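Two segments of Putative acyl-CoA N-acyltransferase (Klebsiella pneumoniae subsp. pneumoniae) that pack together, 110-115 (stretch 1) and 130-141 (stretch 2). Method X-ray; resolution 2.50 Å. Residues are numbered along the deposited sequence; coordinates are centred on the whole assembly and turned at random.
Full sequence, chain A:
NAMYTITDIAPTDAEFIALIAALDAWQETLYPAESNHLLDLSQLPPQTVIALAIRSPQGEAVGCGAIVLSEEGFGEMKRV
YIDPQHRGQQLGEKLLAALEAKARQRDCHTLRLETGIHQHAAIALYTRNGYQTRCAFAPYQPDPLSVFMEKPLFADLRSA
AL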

# COMPACT_ATOMS: atom_id res chain seq x y z
N THR A 110 5.20 12.90 4.34
CA THR A 110 4.33 12.22 5.30
C THR A 110 3.50 11.25 4.49
O THR A 110 2.94 11.63 3.42
N LEU A 111 3.44 10.00 4.96
CA LEU A 111 2.55 9.01 4.38
C LEU A 111 1.41 8.78 5.27
O LEU A 111 1.63 8.54 6.43
N ARG A 112 0.20 8.77 4.73
CA ARG A 112 -0.97 8.43 5.53
C ARG A 112 -1.71 7.29 4.90
O ARG A 112 -1.58 7.09 3.69
N LEU A 113 -2.55 6.59 5.68
CA LEU A 113 -3.37 5.56 5.09
C LEU A 113 -4.66 5.43 5.86
O LEU A 113 -4.71 5.77 7.05
N GLU A 114 -5.69 4.93 5.17
CA GLU A 114 -6.94 4.49 5.78
C GLU A 114 -7.06 2.97 5.50
O GLU A 114 -6.88 2.55 4.37
N THR A 115 -7.32 2.16 6.53
CA THR A 115 -7.93 0.81 6.37
C THR A 115 -9.03 0.56 7.37
O THR A 115 -9.06 1.17 8.43
N GLY A 130 6.24 2.20 12.53
CA GLY A 130 6.25 3.60 12.85
C GLY A 130 5.04 4.38 12.45
O GLY A 130 5.03 5.57 12.65
N TYR A 131 4.03 3.73 11.88
CA TYR A 131 2.78 4.44 11.61
C TYR A 131 2.03 4.60 12.91
O TYR A 131 2.11 3.72 13.74
N GLN A 132 1.31 5.70 13.08
CA GLN A 132 0.57 5.94 14.30
C GLN A 132 -0.86 6.32 14.00
O GLN A 132 -1.11 6.99 13.00
N THR A 133 -1.79 5.92 14.85
CA THR A 133 -3.19 6.24 14.56
C THR A 133 -3.39 7.76 14.55
O THR A 133 -2.64 8.53 15.19
N ARG A 134 -4.38 8.22 13.79
CA ARG A 134 -4.68 9.64 13.74
C ARG A 134 -6.15 9.77 13.31
O ARG A 134 -6.83 8.77 13.08
N CYS A 135 -6.65 11.00 13.22
CA CYS A 135 -8.02 11.27 12.76
C CYS A 135 -8.13 11.17 11.25
O CYS A 135 -7.13 11.26 10.56
N ALA A 136 -9.37 11.09 10.77
CA ALA A 136 -9.72 11.33 9.36
C ALA A 136 -8.94 12.45 8.68
O ALA A 136 -8.66 13.46 9.30
N PHE A 137 -8.59 12.26 7.40
CA PHE A 137 -7.99 13.31 6.56
C PHE A 137 -8.72 13.27 5.23
O PHE A 137 -9.33 12.26 4.89
N ALA A 138 -8.67 14.36 4.49
CA ALA A 138 -9.31 14.43 3.18
C ALA A 138 -8.82 13.23 2.40
O ALA A 138 -7.67 12.86 2.57
N PRO A 139 -9.69 12.59 1.59
CA PRO A 139 -11.11 12.90 1.46
C PRO A 139 -12.00 11.97 2.29
O PRO A 139 -13.07 11.60 1.82
N TYR A 140 -11.58 11.58 3.49
CA TYR A 140 -12.43 10.70 4.29
C TYR A 140 -13.08 11.47 5.41
O TYR A 140 -12.48 12.38 5.97
N GLN A 141 -14.25 11.02 5.84
CA GLN A 141 -14.85 11.52 7.07
C GLN A 141 -14.93 10.40 8.04
O GLN A 141 -15.38 9.35 7.70

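Side-chain packing of segment 130-141 against the strand 110-115; no direct hydrogen bond joins the two, and the contact, 452 Å² of buried surface summed over both sides, rests on three aromatic rings. Gly130 lies out of reach; at its backbone angles (phi 90°, psi 2°) a CB would be jammed against the preceding carbonyl oxygen. Tyr131 points toward the strand with chi1 m and is buried and touches two leucines. Its CD1 lies 3.9 Å from Leu113 CD2, and its OH, hydrogen-bonded elsewhere in the structure, comes within 3.2 Å of Leu111 CD1. Leu111 also points toward this segment, its chi1 between wells at -98°, and its CB is 4.0 Å from Tyr131 CE1; Leu113 (p, p) starts away, but the end of its side chain comes nearer and so reaches the ring. Gln132 and Thr133 make no contact. Arg134 (chi1 p, chi2 t) points toward the strand, yet meets a like charge: its NH1 is 4.2 Å from Arg112 NH2, which lies over one face of the Arg134 guanidinium. Cys135 and Ala136 contribute nothing. Phe137 (p) is buried and points toward the strand, its ring face covered by Arg112 (chi1 m), whose CB sits 3.9 Å from the ring centroid in a CH-pi contact; Phe137 CB in turn lies over one face of the Arg112 guanidinium. At the ring edge, Phe137 CZ approaches the Leu113 backbone C at 3.7 Å. Ala138 points away, and Pro139 follows a cis peptide bond. A backbone hydrogen bond, Tyr140 N to Phe137 O (2.7 Å), closes this turn. Tyr140 (m) points toward the strand; Glu114 (chi1 t, chi2 m) also points toward this segment, and its CG stands 4.0 Å from the Tyr140 ring centroid, over its face. Water 1 lies 2.7 Å from Glu114 OE1 and 3.1 Å from Tyr140 OH, placed to donate to either, though it has more acceptors in reach than protons. Gln141 is out of reach.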

# COMPACT_ATOMS: atom_id res chain seq x y z
CB THR A 110 3.39 13.20 5.94
OG1 THR A 110 4.15 14.21 6.63
CG2 THR A 110 2.54 12.54 6.94
CB LEU A 111 3.24 7.68 4.27
CG LEU A 111 3.78 7.44 2.90
CD1 LEU A 111 4.13 5.98 2.89
CD2 LEU A 111 2.71 7.81 1.84
CB ARG A 112 -1.94 9.58 5.52
CG ARG A 112 -1.29 10.83 5.78
CD ARG A 112 -1.90 11.86 4.91
NE ARG A 112 -2.07 13.00 5.75
CZ ARG A 112 -2.74 14.07 5.38
NH1 ARG A 112 -3.24 14.11 4.14
NH2 ARG A 112 -2.85 15.09 6.24
CB LEU A 113 -2.61 4.19 5.05
CG LEU A 113 -2.22 3.73 6.45
CD1 LEU A 113 -3.36 2.93 7.08
CD2 LEU A 113 -0.92 2.98 6.54
CB GLU A 114 -8.11 5.27 5.14
CG GLU A 114 -9.55 5.00 5.67
CD GLU A 114 -10.16 3.63 5.26
OE1 GLU A 114 -10.21 3.25 4.05
OE2 GLU A 114 -10.61 2.91 6.19
CB THR A 115 -6.99 -0.39 6.70
OG1 THR A 115 -5.97 0.02 7.63
CG2 THR A 115 -6.44 -1.06 5.42
CB TYR A 131 1.91 3.69 10.59
CG TYR A 131 2.51 3.78 9.24
CD1 TYR A 131 2.05 4.70 8.29
CD2 TYR A 131 3.60 2.98 8.91
CE1 TYR A 131 2.67 4.81 6.99
CE2 TYR A 131 4.21 3.08 7.63
CZ TYR A 131 3.74 4.00 6.70
OH TYR A 131 4.39 4.07 5.49
CB GLN A 132 1.19 7.08 15.08
CG GLN A 132 2.70 7.07 15.17
CD GLN A 132 3.17 7.47 16.53
OE1 GLN A 132 3.84 8.48 16.67
NE2 GLN A 132 2.77 6.72 17.55
CB THR A 133 -4.16 5.57 15.58
OG1 THR A 133 -3.65 5.76 16.89
CG2 THR A 133 -4.28 4.09 15.36
CB ARG A 134 -3.76 10.34 12.75
CG ARG A 134 -4.27 10.23 11.37
CD ARG A 134 -3.32 10.72 10.37
NE ARG A 134 -3.29 12.16 10.51
CZ ARG A 134 -4.20 12.99 10.00
NH1 ARG A 134 -4.07 14.28 10.20
NH2 ARG A 134 -5.24 12.53 9.30
CB CYS A 135 -8.43 12.72 13.11
SG CYS A 135 -7.61 13.39 14.52
CB ALA A 136 -11.21 11.63 9.28
CB PHE A 137 -6.48 13.08 6.34
CG PHE A 137 -6.09 11.63 5.95
CD1 PHE A 137 -5.77 10.71 6.90
CD2 PHE A 137 -6.01 11.25 4.64
CE1 PHE A 137 -5.40 9.40 6.56
CE2 PHE A 137 -5.66 9.94 4.29
CZ PHE A 137 -5.35 9.02 5.24
CB ALA A 138 -8.95 15.76 2.45
CB PRO A 139 -11.35 12.65 -0.03
CG PRO A 139 -10.48 11.45 -0.34
CD PRO A 139 -9.28 11.55 0.62
CB TYR A 140 -11.67 9.51 4.87
CG TYR A 140 -10.94 8.64 3.85
CD1 TYR A 140 -11.65 7.86 2.90
CD2 TYR A 140 -9.55 8.57 3.83
CE1 TYR A 140 -10.96 7.06 1.95
CE2 TYR A 140 -8.88 7.79 2.91
CZ TYR A 140 -9.58 7.04 1.98
OH TYR A 140 -8.86 6.30 1.10
CB GLN A 141 -16.25 12.05 6.81
CG GLN A 141 -16.38 13.56 7.01
CD GLN A 141 -16.24 14.37 5.72
OE1 GLN A 141 -16.70 13.95 4.67
NE2 GLN A 141 -15.59 15.52 5.81
O HOH W 1 -8.41 3.41 2.00